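Local structure of ftsY (Mycoplasma mycoides, 1ZU4) at residues F16-D21 with D42-T47; F108-V113 with L194-T199; D175-V180 with M210-K215. The protein is an SRP receptor, FtsY, whose NG fragment joins a helical bundle domain to a P-loop GTPase-type domain of the SRP54 family. All coordinates share one frame; numbering follows the deposited sequence.

Interaction 1 of 3, residues F16-D21 with D42-T47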
ATOM      1  N   PHE A  16       5.405  16.502 -10.279  1.00 20.31           N
ATOM      2  CA  PHE A  16       5.763  17.900 -10.399  1.00 20.77           C
ATOM      3  C   PHE A  16       7.082  18.238  -9.681  1.00 21.20           C
ATOM      4  O   PHE A  16       7.936  18.931 -10.241  1.00 22.46           O
ATOM      5  CB  PHE A  16       4.683  18.820  -9.837  1.00 21.40           C
ATOM      6  CG  PHE A  16       5.086  20.274  -9.915  1.00 23.68           C
ATOM      7  CD1 PHE A  16       4.983  20.961 -11.133  1.00 25.57           C
ATOM      8  CD2 PHE A  16       5.647  20.924  -8.812  1.00 27.01           C
ATOM      9  CE1 PHE A  16       5.420  22.309 -11.227  1.00 26.28           C
ATOM     10  CE2 PHE A  16       6.074  22.269  -8.901  1.00 28.44           C
ATOM     11  CZ  PHE A  16       5.957  22.943 -10.102  1.00 26.30           C
ATOM     12  N   ASN A  17       7.189  17.820  -8.428  1.00 20.73           N
ATOM     13  CA  ASN A  17       8.393  17.994  -7.624  1.00 21.64           C
ATOM     14  C   ASN A  17       9.677  17.343  -8.229  1.00 21.24           C
ATOM     15  O   ASN A  17      10.758  17.960  -8.279  1.00 20.19           O
ATOM     16  CB  ASN A  17       8.093  17.367  -6.280  1.00 22.57           C
ATOM     17  CG  ASN A  17       8.971  17.886  -5.171  1.00 26.22           C
ATOM     18  OD1 ASN A  17       8.628  18.872  -4.475  1.00 33.03           O
ATOM     19  ND2 ASN A  17      10.067  17.179  -4.924  1.00 27.40           N
ATOM     20  N   PHE A  18       9.558  16.075  -8.636  1.00 20.39           N
ATOM     21  CA  PHE A  18      10.641  15.336  -9.266  1.00 19.63           C
ATOM     22  C   PHE A  18      11.028  16.003 -10.599  1.00 20.83           C
ATOM     23  O   PHE A  18      12.196  16.275 -10.831  1.00 20.19           O
ATOM     24  CB  PHE A  18      10.199  13.866  -9.442  1.00 20.46           C
ATOM     25  CG  PHE A  18      11.310  12.908  -9.787  1.00 19.34           C
ATOM     26  CD1 PHE A  18      11.026  11.758 -10.499  1.00 22.15           C
ATOM     27  CD2 PHE A  18      12.642  13.171  -9.437  1.00 18.20           C
ATOM     28  CE1 PHE A  18      12.030  10.830 -10.811  1.00 21.16           C
ATOM     29  CE2 PHE A  18      13.657  12.237  -9.744  1.00 21.56           C
ATOM     30  CZ  PHE A  18      13.350  11.071 -10.427  1.00 21.31           C
ATOM     31  N   SER A  19      10.063  16.301 -11.476  1.00 21.66           N
ATOM     32  CA  SER A  19      10.415  16.986 -12.732  1.00 22.27           C
ATOM     33  C   SER A  19      10.968  18.404 -12.549  1.00 23.10           C
ATOM     34  O   SER A  19      11.760  18.875 -13.387  1.00 22.13           O
ATOM     35  CB  SER A  19       9.235  17.052 -13.690  1.00 22.88           C
ATOM     36  OG  SER A  19       8.267  17.961 -13.207  1.00 23.98           O
ATOM     37  N   LYS A  20      10.539  19.094 -11.493  1.00 24.28           N
ATOM     38  CA  LYS A  20      11.056  20.433 -11.221  1.00 25.91           C
ATOM     39  C   LYS A  20      12.549  20.334 -10.957  1.00 25.70           C
ATOM     40  O   LYS A  20      13.326  21.115 -11.506  1.00 25.05           O
ATOM     41  CB  LYS A  20      10.352  21.083 -10.033  1.00 27.04           C
ATOM     42  CG  LYS A  20      10.661  22.571  -9.851  1.00 30.05           C
ATOM     43  CD  LYS A  20      10.405  22.962  -8.386  1.00 34.42           C
ATOM     44  CE  LYS A  20      10.358  24.498  -8.245  1.00 39.38           C
ATOM     45  NZ  LYS A  20      11.741  25.068  -8.055  1.00 39.10           N
ATOM     46  N   ASP A  21      12.947  19.355 -10.146  1.00 24.88           N
ATOM     47  CA  ASP A  21      14.366  19.096  -9.897  1.00 24.95           C
ATOM     48  C   ASP A  21      15.112  18.581 -11.120  1.00 25.59           C
ATOM     49  O   ASP A  21      16.269  18.973 -11.362  1.00 25.89           O
ATOM     50  CB  ASP A  21      14.540  18.109  -8.729  1.00 24.53           C
ATOM     51  CG  ASP A  21      14.177  18.729  -7.392  1.00 24.02           C
ATOM     52  OD1 ASP A  21      13.937  19.978  -7.370  1.00 24.39           O
ATOM     53  OD2 ASP A  21      14.125  17.984  -6.386  1.00 20.35           O
ATOM     54  N   ASP A  42      21.969  14.138  -5.601  1.00 16.89           N
ATOM     55  CA  ASP A  42      21.258  15.130  -4.822  1.00 16.06           C
ATOM     56  C   ASP A  42      19.761  15.248  -5.157  1.00 15.74           C
ATOM     57  O   ASP A  42      18.914  15.286  -4.275  1.00 17.75           O
ATOM     58  CB  ASP A  42      21.959  16.490  -4.846  1.00 16.19           C
ATOM     59  CG  ASP A  42      21.419  17.393  -3.799  1.00 18.19           C
ATOM     60  OD1 ASP A  42      21.536  17.047  -2.603  1.00 23.97           O
ATOM     61  OD2 ASP A  42      20.825  18.448  -4.135  1.00 26.63           O
ATOM     62  N   VAL A  43      19.423  15.232  -6.422  1.00 15.16           N
ATOM     63  CA  VAL A  43      18.016  15.136  -6.797  1.00 15.50           C
ATOM     64  C   VAL A  43      17.339  13.860  -6.262  1.00 15.50           C
ATOM     65  O   VAL A  43      16.236  13.929  -5.759  1.00 15.93           O
ATOM     66  CB  VAL A  43      17.868  15.201  -8.301  1.00 15.92           C
ATOM     67  CG1 VAL A  43      16.424  14.872  -8.734  1.00 16.30           C
ATOM     68  CG2 VAL A  43      18.341  16.564  -8.840  1.00 17.62           C
ATOM     69  N   LEU A  44      17.997  12.703  -6.349  1.00 15.38           N
ATOM     70  CA  LEU A  44      17.366  11.454  -5.921  1.00 14.47           C
ATOM     71  C   LEU A  44      17.117  11.515  -4.436  1.00 14.71           C
ATOM     72  O   LEU A  44      16.084  11.032  -3.935  1.00 15.11           O
ATOM     73  CB  LEU A  44      18.247  10.245  -6.274  1.00 13.81           C
ATOM     74  CG  LEU A  44      18.314  10.007  -7.783  1.00 15.36           C
ATOM     75  CD1 LEU A  44      19.218   8.875  -8.118  1.00 14.00           C
ATOM     76  CD2 LEU A  44      16.928   9.808  -8.426  1.00 15.37           C
ATOM     77  N   ILE A  45      18.036  12.168  -3.714  1.00 15.90           N
ATOM     78  CA  ILE A  45      17.890  12.276  -2.259  1.00 15.45           C
ATOM     79  C   ILE A  45      16.579  13.013  -1.921  1.00 16.73           C
ATOM     80  O   ILE A  45      15.841  12.622  -1.017  1.00 16.13           O
ATOM     81  CB  ILE A  45      19.131  12.958  -1.572  1.00 16.06           C
ATOM     82  CG1 ILE A  45      20.336  12.011  -1.630  1.00 12.41           C
ATOM     83  CG2 ILE A  45      18.775  13.319  -0.094  1.00 17.11           C
ATOM     84  CD1 ILE A  45      21.713  12.632  -1.453  1.00 16.17           C
ATOM     85  N   GLN A  46      16.263  14.045  -2.686  1.00 18.06           N
ATOM     86  CA  GLN A  46      15.101  14.870  -2.363  1.00 19.46           C
ATOM     87  C   GLN A  46      13.749  14.200  -2.579  1.00 19.07           C
ATOM     88  O   GLN A  46      12.733  14.708  -2.111  1.00 19.58           O
ATOM     89  CB  GLN A  46      15.164  16.197  -3.109  1.00 20.88           C
ATOM     90  CG  GLN A  46      16.253  17.148  -2.535  1.00 25.40           C
ATOM     91  CD  GLN A  46      16.503  18.316  -3.447  1.00 33.39           C
ATOM     92  OE1 GLN A  46      17.276  18.208  -4.405  1.00 38.60           O
ATOM     93  NE2 GLN A  46      15.854  19.457  -3.163  1.00 36.20           N
ATOM     94  N   THR A  47      13.724  13.091  -3.317  1.00 18.46           N
ATOM     95  CA  THR A  47      12.517  12.254  -3.489  1.00 17.69           C
ATOM     96  C   THR A  47      12.139  11.502  -2.212  1.00 18.63           C
ATOM     97  O   THR A  47      11.030  10.917  -2.112  1.00 18.36           O
ATOM     98  CB  THR A  47      12.704  11.208  -4.627  1.00 17.29           C
ATOM     99  OG1 THR A  47      13.499  10.110  -4.160  1.00 18.87           O
ATOM    100  CG2 THR A  47      13.345  11.827  -5.853  1.00 15.68           C
TER
HETATM  101  O   HOH W   1      13.695  15.288  -6.472  1.00 19.37           O
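F18 and D21 of helix 12-27 meet V43 and L44 of helix 34-46 and T47 just after; the two helix segments run nearly antiparallel, 166° apart. The apolar part centres on F18, whose flat ring is wide enough to meet V43, L44 and T47 together. Its CG lies anti to the backbone N (chi1 -167°), and its CE2 corner comes 4.0 Å from V43 CG1, which sits at the ring edge near its plane. T47 CG2 lies 3.9 Å from F18 CD2, and L44 CD2 adds a longer contact. V43 CG1 also packs 3.7 Å from D21 CB, so this one methyl touches both the F18 ring edge and the D21 CB. The polar part is indirect: one water donates to D21 OD2 at 2.7 Å and to V43 O at 3.0 Å. Threonine suits its place by offering two groups: T47 OG1 turns back to donate to L44 O at 2.8 Å, while the methyl is kept for F18. L78 and L82 of helix 71-87 also touch F18, and F312 meets its ring edge-to-face. The chemistry implies a largely apolar helix-bundle interface, with a water tying carboxylate to backbone at its more polar margin.

Interaction 2 of 3, residues F108-V113 with L194-T199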
ATOM      1  N   PHE A 108      -8.912 -11.670   3.932  1.00 13.21           N
ATOM      2  CA  PHE A 108      -7.844 -10.687   4.045  1.00 14.15           C
ATOM      3  C   PHE A 108      -8.008  -9.931   5.342  1.00 14.11           C
ATOM      4  O   PHE A 108      -9.121  -9.458   5.657  1.00 14.70           O
ATOM      5  CB  PHE A 108      -7.923  -9.626   2.937  1.00 14.26           C
ATOM      6  CG  PHE A 108      -7.770 -10.147   1.561  1.00 13.80           C
ATOM      7  CD1 PHE A 108      -8.079  -9.317   0.494  1.00 11.02           C
ATOM      8  CD2 PHE A 108      -7.322 -11.463   1.314  1.00 11.83           C
ATOM      9  CE1 PHE A 108      -7.951  -9.789  -0.819  1.00 15.54           C
ATOM     10  CE2 PHE A 108      -7.182 -11.946   0.018  1.00 12.53           C
ATOM     11  CZ  PHE A 108      -7.448 -11.123  -1.044  1.00 14.66           C
ATOM     12  N   MET A 109      -6.925  -9.780   6.088  1.00 13.66           N
ATOM     13  CA  MET A 109      -6.965  -8.841   7.232  1.00 16.36           C
ATOM     14  C   MET A 109      -6.335  -7.501   6.927  1.00 16.33           C
ATOM     15  O   MET A 109      -5.359  -7.433   6.247  1.00 18.76           O
ATOM     16  CB  MET A 109      -6.221  -9.428   8.414  1.00 16.34           C
ATOM     17  CG  MET A 109      -6.661 -10.810   8.785  1.00 20.48           C
ATOM     18  SD  MET A 109      -5.748 -11.273  10.235  1.00 30.84           S
ATOM     19  CE  MET A 109      -6.917 -12.474  10.915  1.00 27.42           C
ATOM     20  N   LEU A 110      -6.868  -6.428   7.460  1.00 16.29           N
ATOM     21  CA  LEU A 110      -6.204  -5.160   7.338  1.00 16.74           C
ATOM     22  C   LEU A 110      -5.637  -4.815   8.712  1.00 16.46           C
ATOM     23  O   LEU A 110      -6.295  -5.037   9.732  1.00 16.22           O
ATOM     24  CB  LEU A 110      -7.143  -4.086   6.861  1.00 16.73           C
ATOM     25  CG  LEU A 110      -7.594  -3.992   5.386  1.00 19.99           C
ATOM     26  CD1 LEU A 110      -6.739  -3.048   4.681  1.00 23.04           C
ATOM     27  CD2 LEU A 110      -7.707  -5.306   4.622  1.00 20.11           C
ATOM     28  N   VAL A 111      -4.375  -4.397   8.728  1.00 16.63           N
ATOM     29  CA  VAL A 111      -3.668  -4.123   9.999  1.00 18.59           C
ATOM     30  C   VAL A 111      -2.921  -2.807   9.913  1.00 19.65           C
ATOM     31  O   VAL A 111      -2.797  -2.229   8.837  1.00 20.04           O
ATOM     32  CB  VAL A 111      -2.658  -5.236  10.382  1.00 17.65           C
ATOM     33  CG1 VAL A 111      -3.357  -6.577  10.574  1.00 17.88           C
ATOM     34  CG2 VAL A 111      -1.477  -5.320   9.362  1.00 16.59           C
ATOM     35  N   GLY A 112      -2.402  -2.366  11.051  1.00 22.77           N
ATOM     36  CA  GLY A 112      -1.642  -1.133  11.159  1.00 24.24           C
ATOM     37  C   GLY A 112      -2.035  -0.386  12.425  1.00 26.14           C
ATOM     38  O   GLY A 112      -3.016  -0.744  13.111  1.00 23.88           O
ATOM     39  N   VAL A 113      -1.265   0.657  12.738  1.00 28.77           N
ATOM     40  CA  VAL A 113      -1.605   1.554  13.857  1.00 31.27           C
ATOM     41  C   VAL A 113      -2.771   2.414  13.449  1.00 32.98           C
ATOM     42  O   VAL A 113      -2.869   2.900  12.306  1.00 33.62           O
ATOM     43  CB  VAL A 113      -0.461   2.512  14.298  1.00 31.19           C
ATOM     44  CG1 VAL A 113      -0.263   3.610  13.299  1.00 31.56           C
ATOM     45  CG2 VAL A 113      -0.804   3.160  15.639  1.00 31.29           C
ATOM     46  N   LEU A 194     -15.368 -13.172  -0.408  1.00 15.95           N
ATOM     47  CA  LEU A 194     -14.305 -12.477   0.309  1.00 15.08           C
ATOM     48  C   LEU A 194     -14.791 -12.017   1.656  1.00 15.02           C
ATOM     49  O   LEU A 194     -15.909 -11.515   1.799  1.00 14.11           O
ATOM     50  CB  LEU A 194     -13.800 -11.288  -0.509  1.00 16.49           C
ATOM     51  CG  LEU A 194     -12.912 -10.208   0.125  1.00 15.27           C
ATOM     52  CD1 LEU A 194     -11.547 -10.795   0.360  1.00 16.11           C
ATOM     53  CD2 LEU A 194     -12.843  -8.949  -0.790  1.00 14.80           C
ATOM     54  N   LEU A 195     -13.937 -12.240   2.652  1.00 13.90           N
ATOM     55  CA  LEU A 195     -14.153 -11.731   3.995  1.00 14.13           C
ATOM     56  C   LEU A 195     -13.015 -10.750   4.265  1.00 13.34           C
ATOM     57  O   LEU A 195     -11.871 -11.143   4.231  1.00 13.24           O
ATOM     58  CB  LEU A 195     -14.089 -12.862   5.047  1.00 13.78           C
ATOM     59  CG  LEU A 195     -14.206 -12.432   6.533  1.00 13.54           C
ATOM     60  CD1 LEU A 195     -15.418 -11.545   6.768  1.00 13.97           C
ATOM     61  CD2 LEU A 195     -14.267 -13.679   7.394  1.00 15.74           C
ATOM     62  N   LEU A 196     -13.348  -9.506   4.560  1.00 12.66           N
ATOM     63  CA  LEU A 196     -12.347  -8.520   4.955  1.00 12.60           C
ATOM     64  C   LEU A 196     -12.471  -8.285   6.428  1.00 13.86           C
ATOM     65  O   LEU A 196     -13.572  -8.039   6.916  1.00 15.14           O
ATOM     66  CB  LEU A 196     -12.569  -7.201   4.189  1.00 12.86           C
ATOM     67  CG  LEU A 196     -12.239  -7.288   2.681  1.00 12.22           C
ATOM     68  CD1 LEU A 196     -12.860  -6.116   1.914  1.00 15.39           C
ATOM     69  CD2 LEU A 196     -10.771  -7.213   2.502  1.00 16.47           C
ATOM     70  N   ILE A 197     -11.334  -8.364   7.145  1.00 13.89           N
ATOM     71  CA  ILE A 197     -11.324  -8.193   8.596  1.00 14.07           C
ATOM     72  C   ILE A 197     -10.569  -6.953   9.042  1.00 15.19           C
ATOM     73  O   ILE A 197      -9.356  -6.827   8.848  1.00 16.57           O
ATOM     74  CB  ILE A 197     -10.701  -9.404   9.295  1.00 13.39           C
ATOM     75  CG1 ILE A 197     -11.429 -10.661   8.830  1.00 11.82           C
ATOM     76  CG2 ILE A 197     -10.670  -9.194  10.853  1.00 13.29           C
ATOM     77  CD1 ILE A 197     -10.803 -11.905   9.211  1.00 10.40           C
ATOM     78  N   ASP A 198     -11.296  -6.069   9.696  1.00 14.60           N
ATOM     79  CA  ASP A 198     -10.735  -4.903  10.280  1.00 16.45           C
ATOM     80  C   ASP A 198     -10.161  -5.278  11.632  1.00 16.92           C
ATOM     81  O   ASP A 198     -10.742  -6.067  12.361  1.00 16.55           O
ATOM     82  CB  ASP A 198     -11.837  -3.860  10.465  1.00 15.96           C
ATOM     83  CG  ASP A 198     -11.294  -2.476  10.766  1.00 19.57           C
ATOM     84  OD1 ASP A 198     -12.155  -1.592  11.016  1.00 21.27           O
ATOM     85  OD2 ASP A 198     -10.037  -2.277  10.726  1.00 19.71           O
ATOM     86  N   THR A 199      -9.026  -4.687  11.970  1.00 19.13           N
ATOM     87  CA  THR A 199      -8.376  -4.939  13.261  1.00 21.87           C
ATOM     88  C   THR A 199      -7.955  -3.636  13.908  1.00 24.11           C
ATOM     89  O   THR A 199      -7.722  -2.608  13.230  1.00 24.25           O
ATOM     90  CB  THR A 199      -7.104  -5.886  13.090  1.00 22.34           C
ATOM     91  OG1 THR A 199      -6.103  -5.235  12.282  1.00 21.64           O
ATOM     92  CG2 THR A 199      -7.479  -7.171  12.419  1.00 19.81           C
TER
HETATM   93  O   HOH W   2      -3.907  -4.245  13.301  1.00 19.31           O
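T199 OG1 donates to L110 O at 2.6 Å, in the carbonyl plane and on a lone pair, and accepts from a water, also at 2.6 Å, that in turn accepts from G112 N. With chi1 at 64°, OG1 stands between the backbone N and the carbonyl carbon of T199. A threonine suits this place: its hydroxyl reaches L110 O where the backbone ladder ends. Before it the strands pair in parallel: F108 N donates to L195 O, I197 N to F108 O at 2.9 Å, and L110 N to I197 O. On the sheet face of F108 and L196, L194 CD1 lies over the F108 ring in a CH-pi contact, 3.9 Å from the centroid, while L196 CD2 packs 3.8 Å from F108 CB. The other face carries the looser pair M109 CE and I197 CD1, 4.3 Å apart. At G112 (phi 138°) a side chain would collide with V111 O, so glycine suits the place, consistent with the P-loop (Walker A) of this family; K118 NZ hydrogen-bonds to both G112 O and T199 O. Strands 136-140 and 230-236 flank the pair, helix 118-131 covers the face of F108 and L196, and helix 206-221 meets M109 on the other.

Interaction 3 of 3, residues D175-V180 with M210-K215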
ATOM      1  N   ASP A 175     -14.847  -8.690  22.554  1.00 25.44           N
ATOM      2  CA  ASP A 175     -13.674  -9.421  22.078  1.00 23.59           C
ATOM      3  C   ASP A 175     -13.757  -9.427  20.552  1.00 22.73           C
ATOM      4  O   ASP A 175     -14.782  -9.867  19.978  1.00 21.99           O
ATOM      5  CB  ASP A 175     -13.649 -10.849  22.611  1.00 23.93           C
ATOM      6  CG  ASP A 175     -12.342 -11.604  22.274  1.00 25.32           C
ATOM      7  OD1 ASP A 175     -11.635 -11.200  21.359  1.00 28.08           O
ATOM      8  OD2 ASP A 175     -12.019 -12.635  22.926  1.00 26.18           O
ATOM      9  N   PRO A 176     -12.707  -8.882  19.889  1.00 20.77           N
ATOM     10  CA  PRO A 176     -12.585  -8.894  18.431  1.00 19.02           C
ATOM     11  C   PRO A 176     -12.809 -10.269  17.783  1.00 17.96           C
ATOM     12  O   PRO A 176     -13.433 -10.338  16.710  1.00 16.83           O
ATOM     13  CB  PRO A 176     -11.148  -8.420  18.204  1.00 19.51           C
ATOM     14  CG  PRO A 176     -10.856  -7.504  19.406  1.00 20.67           C
ATOM     15  CD  PRO A 176     -11.567  -8.200  20.542  1.00 20.76           C
ATOM     16  N   ALA A 177     -12.299 -11.348  18.397  1.00 15.61           N
ATOM     17  CA  ALA A 177     -12.487 -12.673  17.828  1.00 15.19           C
ATOM     18  C   ALA A 177     -13.931 -13.050  17.765  1.00 15.00           C
ATOM     19  O   ALA A 177     -14.279 -13.878  16.950  1.00 16.40           O
ATOM     20  CB  ALA A 177     -11.701 -13.764  18.591  1.00 14.72           C
ATOM     21  N   SER A 178     -14.784 -12.495  18.626  1.00 14.45           N
ATOM     22  CA  SER A 178     -16.190 -12.940  18.569  1.00 16.41           C
ATOM     23  C   SER A 178     -16.859 -12.412  17.303  1.00 16.01           C
ATOM     24  O   SER A 178     -17.681 -13.091  16.713  1.00 16.86           O
ATOM     25  CB  SER A 178     -16.968 -12.576  19.830  1.00 15.78           C
ATOM     26  OG  SER A 178     -17.096 -11.167  19.931  1.00 17.81           O
ATOM     27  N   VAL A 179     -16.480 -11.221  16.862  1.00 16.89           N
ATOM     28  CA  VAL A 179     -16.994 -10.693  15.581  1.00 16.53           C
ATOM     29  C   VAL A 179     -16.491 -11.588  14.418  1.00 16.37           C
ATOM     30  O   VAL A 179     -17.244 -11.939  13.511  1.00 17.14           O
ATOM     31  CB  VAL A 179     -16.514  -9.260  15.372  1.00 15.89           C
ATOM     32  CG1 VAL A 179     -17.023  -8.689  14.039  1.00 15.19           C
ATOM     33  CG2 VAL A 179     -16.900  -8.354  16.613  1.00 17.66           C
ATOM     34  N   VAL A 180     -15.228 -11.981  14.482  1.00 16.42           N
ATOM     35  CA  VAL A 180     -14.658 -12.896  13.462  1.00 16.70           C
ATOM     36  C   VAL A 180     -15.380 -14.230  13.512  1.00 16.69           C
ATOM     37  O   VAL A 180     -15.786 -14.739  12.481  1.00 18.56           O
ATOM     38  CB  VAL A 180     -13.152 -12.973  13.587  1.00 15.61           C
ATOM     39  CG1 VAL A 180     -12.557 -14.103  12.721  1.00 16.87           C
ATOM     40  CG2 VAL A 180     -12.563 -11.599  13.233  1.00 15.23           C
ATOM     41  N   MET A 210      -1.319  -9.284  19.319  1.00 21.66           N
ATOM     42  CA  MET A 210      -0.895 -10.624  18.830  1.00 21.55           C
ATOM     43  C   MET A 210      -1.828 -11.787  19.222  1.00 21.57           C
ATOM     44  O   MET A 210      -2.146 -12.645  18.358  1.00 22.08           O
ATOM     45  CB  MET A 210       0.522 -10.918  19.246  1.00 21.07           C
ATOM     46  CG  MET A 210       1.431  -9.927  18.626  1.00 20.98           C
ATOM     47  SD  MET A 210       3.161 -10.120  19.039  1.00 25.07           S
ATOM     48  CE  MET A 210       3.688 -11.427  17.940  1.00 26.41           C
ATOM     49  N   ALA A 211      -2.270 -11.802  20.492  1.00 20.83           N
ATOM     50  CA  ALA A 211      -3.196 -12.836  20.981  1.00 21.22           C
ATOM     51  C   ALA A 211      -4.497 -12.844  20.211  1.00 21.23           C
ATOM     52  O   ALA A 211      -5.024 -13.908  19.898  1.00 22.27           O
ATOM     53  CB  ALA A 211      -3.482 -12.700  22.525  1.00 21.00           C
ATOM     54  N   GLU A 212      -5.030 -11.652  19.952  1.00 21.48           N
ATOM     55  CA  GLU A 212      -6.282 -11.508  19.246  1.00 21.31           C
ATOM     56  C   GLU A 212      -6.094 -11.997  17.812  1.00 20.53           C
ATOM     57  O   GLU A 212      -6.959 -12.727  17.280  1.00 20.25           O
ATOM     58  CB  GLU A 212      -6.757 -10.034  19.289  1.00 22.23           C
ATOM     59  CG  GLU A 212      -7.443  -9.614  20.623  1.00 23.12           C
ATOM     60  CD  GLU A 212      -8.671 -10.493  20.968  1.00 24.09           C
ATOM     61  OE1 GLU A 212      -9.384 -10.951  20.060  1.00 29.36           O
ATOM     62  OE2 GLU A 212      -8.939 -10.739  22.152  1.00 32.70           O
ATOM     63  N   LEU A 213      -4.977 -11.606  17.187  1.00 19.66           N
ATOM     64  CA  LEU A 213      -4.713 -12.054  15.806  1.00 19.18           C
ATOM     65  C   LEU A 213      -4.618 -13.564  15.764  1.00 19.26           C
ATOM     66  O   LEU A 213      -5.047 -14.187  14.806  1.00 18.19           O
ATOM     67  CB  LEU A 213      -3.413 -11.450  15.273  1.00 19.83           C
ATOM     68  CG  LEU A 213      -3.400  -9.923  14.976  1.00 21.15           C
ATOM     69  CD1 LEU A 213      -2.057  -9.484  14.490  1.00 22.59           C
ATOM     70  CD2 LEU A 213      -4.459  -9.596  13.926  1.00 22.67           C
ATOM     71  N   GLU A 214      -4.045 -14.174  16.805  1.00 19.48           N
ATOM     72  CA  GLU A 214      -3.914 -15.611  16.795  1.00 19.82           C
ATOM     73  C   GLU A 214      -5.297 -16.267  17.049  1.00 18.81           C
ATOM     74  O   GLU A 214      -5.669 -17.240  16.368  1.00 17.44           O
ATOM     75  CB  GLU A 214      -2.775 -16.068  17.742  1.00 21.05           C
ATOM     76  CG  GLU A 214      -2.656 -17.566  17.905  1.00 25.40           C
ATOM     77  CD  GLU A 214      -2.129 -18.289  16.676  1.00 31.80           C
ATOM     78  OE1 GLU A 214      -1.529 -17.623  15.807  1.00 33.27           O
ATOM     79  OE2 GLU A 214      -2.330 -19.535  16.569  1.00 33.99           O
ATOM     80  N   LYS A 215      -6.085 -15.728  17.978  1.00 18.08           N
ATOM     81  CA  LYS A 215      -7.484 -16.196  18.089  1.00 18.78           C
ATOM     82  C   LYS A 215      -8.204 -16.153  16.752  1.00 18.57           C
ATOM     83  O   LYS A 215      -8.871 -17.118  16.359  1.00 19.27           O
ATOM     84  CB  LYS A 215      -8.289 -15.381  19.097  1.00 18.90           C
ATOM     85  CG  LYS A 215      -8.096 -15.771  20.485  1.00 17.43           C
ATOM     86  CD  LYS A 215      -9.154 -15.152  21.378  1.00 20.43           C
ATOM     87  CE  LYS A 215      -8.622 -13.944  22.117  1.00 25.81           C
ATOM     88  NZ  LYS A 215      -9.339 -13.767  23.434  1.00 29.06           N
TER
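D175 and K215 reach toward each other tip to tip, while E212 crosses D175 obliquely with its carboxylate plane turned 78° from that of the aspartate. K215 NZ donates to D175 OD2 at 3.0 Å, on the syn side and 21° out of the carboxylate plane, and makes a longer salt bridge to E212 OE2, at 3.3 Å. The E212 chain bends at chi2 (-57°), which turns CD toward the start of helix 176-189; its OE1 lies 2.6 Å from D175 OD1. P176 crosses E212 at about a right angle, its CD 3.5 Å from E212 OE1, and the small A177 CB packs 3.8 Å from K215 CB. D175 is the N-cap of helix 176-189: OD1, met from above the carboxylate plane, accepts from A177 N at 3.0 Å, and E212 OE1 takes a weak second bond from the same amide. Proline suits the first turn, since it needs no amide donor there. One of the two acids probably holds a proton, and the lysine and the positive end of the helix dipole may help to tolerate the remaining negative charge. D175, E212 and K215 thus form a salt-bridge network at this N-cap, where the capping acid is met by K215 of helix 206-221.

Interactions 2 and 3 belong to one GTPase-type domain, with centres about 12 Å apart, whereas interaction 1 lies in the helical bundle, about 35 Å from the centre of interaction 2 and across the chain's centre. Interaction 2 is the wholly buried core, built on a ladder of backbone bonds; interaction 1 is also largely buried but is held by apolar helix packing and a water; interaction 3, only partly buried, relies on charged side chains. The domain's two contacts alternate along the chain: helix 176-189, strand 194-198 and helix 206-221 follow one another. They also touch, V180 meeting I197, and L213 meeting T199 and M109, linking the charged helix pair to the sheet through apolar contacts.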